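Local coordinates for anti-sigma-factor antagonist (STAS) domain protein (PDB 3ZXN) that probably acts as the RsbS-type STAS component of a bacterial stressosome, a modular system thought to control secondary messenger signaling, at residues A[44-49]-A[76-81]. The protein carries 1 engineered substitution. Numbering follows the deposited sequence. Where two conformers were deposited one is given.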
loop_
_atom_site.group_PDB
_atom_site.type_symbol
_atom_site.label_atom_id
_atom_site.label_comp_id
_atom_site.label_asym_id
_atom_site.label_seq_id
_atom_site.Cartn_x
_atom_site.Cartn_y
_atom_site.Cartn_z
ATOM N N LYS A 44 -8.788 -5.130 9.420
ATOM C CA LYS A 44 -9.280 -3.796 9.744
ATOM C C LYS A 44 -8.727 -2.752 8.789
ATOM O O LYS A 44 -9.190 -1.610 8.763
ATOM C CB LYS A 44 -8.913 -3.405 11.187
ATOM C CG LYS A 44 -9.643 -4.207 12.260
ATOM C CD LYS A 44 -9.180 -3.775 13.672
ATOM C CE LYS A 44 -9.958 -4.504 14.756
ATOM N NZ LYS A 44 -9.632 -3.972 16.116
ATOM N N GLY A 45 -7.718 -3.132 8.015
ATOM C CA GLY A 45 -7.082 -2.159 7.143
ATOM C C GLY A 45 -5.774 -2.655 6.570
ATOM O O GLY A 45 -5.318 -3.744 6.896
ATOM N N LEU A 46 -5.170 -1.827 5.724
ATOM C CA LEU A 46 -3.997 -2.210 4.983
ATOM C C LEU A 46 -3.007 -1.044 4.959
ATOM O O LEU A 46 -3.373 0.084 4.633
ATOM C CB LEU A 46 -4.402 -2.598 3.540
ATOM C CG LEU A 46 -3.289 -2.758 2.507
ATOM C CD1 LEU A 46 -2.343 -3.843 2.938
ATOM C CD2 LEU A 46 -3.872 -3.085 1.117
ATOM N N VAL A 47 -1.760 -1.332 5.312
ATOM C CA VAL A 47 -0.675 -0.347 5.235
ATOM C C VAL A 47 0.401 -0.866 4.303
ATOM O O VAL A 47 0.887 -1.986 4.474
ATOM C CB VAL A 47 0.006 -0.100 6.610
ATOM C CG1 VAL A 47 1.001 1.067 6.495
ATOM C CG2 VAL A 47 -1.025 0.154 7.692
ATOM N N ILE A 48 0.773 -0.066 3.307
ATOM C CA ILE A 48 1.841 -0.476 2.409
ATOM C C ILE A 48 2.926 0.590 2.382
ATOM O O ILE A 48 2.643 1.745 2.092
ATOM C CB ILE A 48 1.350 -0.678 0.962
ATOM C CG1 ILE A 48 0.311 -1.804 0.894
ATOM C CG2 ILE A 48 2.550 -0.977 0.072
ATOM C CD1 ILE A 48 -0.227 -2.053 -0.573
ATOM N N ASP A 49 4.163 0.193 2.672
ATOM C CA ASP A 49 5.274 1.143 2.711
ATOM C C ASP A 49 6.172 0.958 1.500
ATOM O O ASP A 49 6.566 -0.160 1.178
ATOM C CB ASP A 49 6.103 0.993 3.996
ATOM C CG ASP A 49 7.227 2.016 4.084
ATOM O OD1 ASP A 49 8.291 1.791 3.468
ATOM O OD2 ASP A 49 7.039 3.040 4.767
ATOM N N LEU A 76 -12.028 -1.472 2.697
ATOM C CA LEU A 76 -10.826 -1.680 3.506
ATOM C C LEU A 76 -10.008 -0.393 3.593
ATOM O O LEU A 76 -9.474 0.077 2.591
ATOM C CB LEU A 76 -9.983 -2.814 2.909
ATOM C CG LEU A 76 -8.706 -3.226 3.647
ATOM C CD1 LEU A 76 -9.016 -3.894 4.999
ATOM C CD2 LEU A 76 -7.884 -4.155 2.766
ATOM N N PRO A 77 -9.927 0.207 4.794
ATOM C CA PRO A 77 -9.055 1.378 4.932
ATOM C C PRO A 77 -7.630 1.096 4.448
ATOM O O PRO A 77 -7.075 0.054 4.763
ATOM C CB PRO A 77 -9.059 1.629 6.457
ATOM C CG PRO A 77 -10.417 1.165 6.891
ATOM C CD PRO A 77 -10.717 -0.045 6.014
ATOM N N PHE A 78 -7.037 2.041 3.726
ATOM C CA PHE A 78 -5.745 1.819 3.095
ATOM C C PHE A 78 -4.873 3.057 3.253
ATOM O O PHE A 78 -5.323 4.152 2.956
ATOM C CB PHE A 78 -5.962 1.524 1.592
ATOM C CG PHE A 78 -4.698 1.496 0.776
ATOM C CD1 PHE A 78 -3.635 0.686 1.135
ATOM C CD2 PHE A 78 -4.585 2.250 -0.381
ATOM C CE1 PHE A 78 -2.468 0.652 0.366
ATOM C CE2 PHE A 78 -3.428 2.204 -1.152
ATOM C CZ PHE A 78 -2.371 1.410 -0.775
ATOM N N VAL A 79 -3.641 2.879 3.732
ATOM C CA VAL A 79 -2.693 3.985 3.812
ATOM C C VAL A 79 -1.368 3.605 3.143
ATOM O O VAL A 79 -0.859 2.500 3.320
ATOM C CB VAL A 79 -2.492 4.484 5.285
ATOM C CG1 VAL A 79 -1.924 3.390 6.155
ATOM C CG2 VAL A 79 -1.616 5.744 5.335
ATOM N N LEU A 80 -0.842 4.530 2.340
ATOM C CA LEU A 80 0.420 4.345 1.636
ATOM C C LEU A 80 1.460 5.188 2.368
ATOM O O LEU A 80 1.186 6.345 2.679
ATOM C CB LEU A 80 0.298 4.837 0.187
ATOM C CG LEU A 80 1.502 4.633 -0.734
ATOM C CD1 LEU A 80 1.742 3.141 -0.992
ATOM C CD2 LEU A 80 1.324 5.392 -2.056
ATOM N N THR A 81 2.619 4.601 2.662
ATOM C CA THR A 81 3.610 5.257 3.516
ATOM C C THR A 81 5.019 5.242 2.917
ATOM O O THR A 81 5.323 4.432 2.034
ATOM C CB THR A 81 3.655 4.632 4.966
ATOM O OG1 THR A 81 4.220 3.320 4.927
ATOM C CG2 THR A 81 2.263 4.551 5.592
#
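Strands 45-49 and 78-81 are the two parallel strands of a beta-alpha-beta crossover in the STAS fold, joined by helix 58-74, and they pair directly from Leu46-Phe78 to Asp49-Thr81. Four backbone hydrogen bonds join them. Leu46 N donates to Pro77 O (2.8 Å) and Val79 N to Leu46 O. Ile48 N then donates to Val79 O, and Thr81 N to Ile48 O. On one face, the CD1-CE1 side of the Phe78 ring meets both Leu46 and Ile48. Leu46 lies alongside, with CG 3.7 Å from Phe78 CD1. Ile48 crosses obliquely; its CG1, set beside its own backbone N (chi1 -63°), meets the ring edge in plane, and its CD1 comes nearest, 3.6 Å from Phe78 CE1. On the other face, in the conformers given here, Val47 CG2 lies 3.7 Å from Val79 CG1, and Val47 CG1 touches Thr81 CG2. At the C-terminal end, Thr81 OG1 donates to Asp49 OD2 (2.8 Å). It arrives on the anti side, 21° out of the carboxylate plane. Asp49 OD1 is hydrogen-bonded to Ser51 OG. Helices 25-38 and 58-74 pack on the Leu46 and Ile48 face, while Leu107 of helix 107-118 touches Val47, Asp49 and Thr81. Strand 13-17 flanks 45-49, and strand 102-104 flanks 78-81.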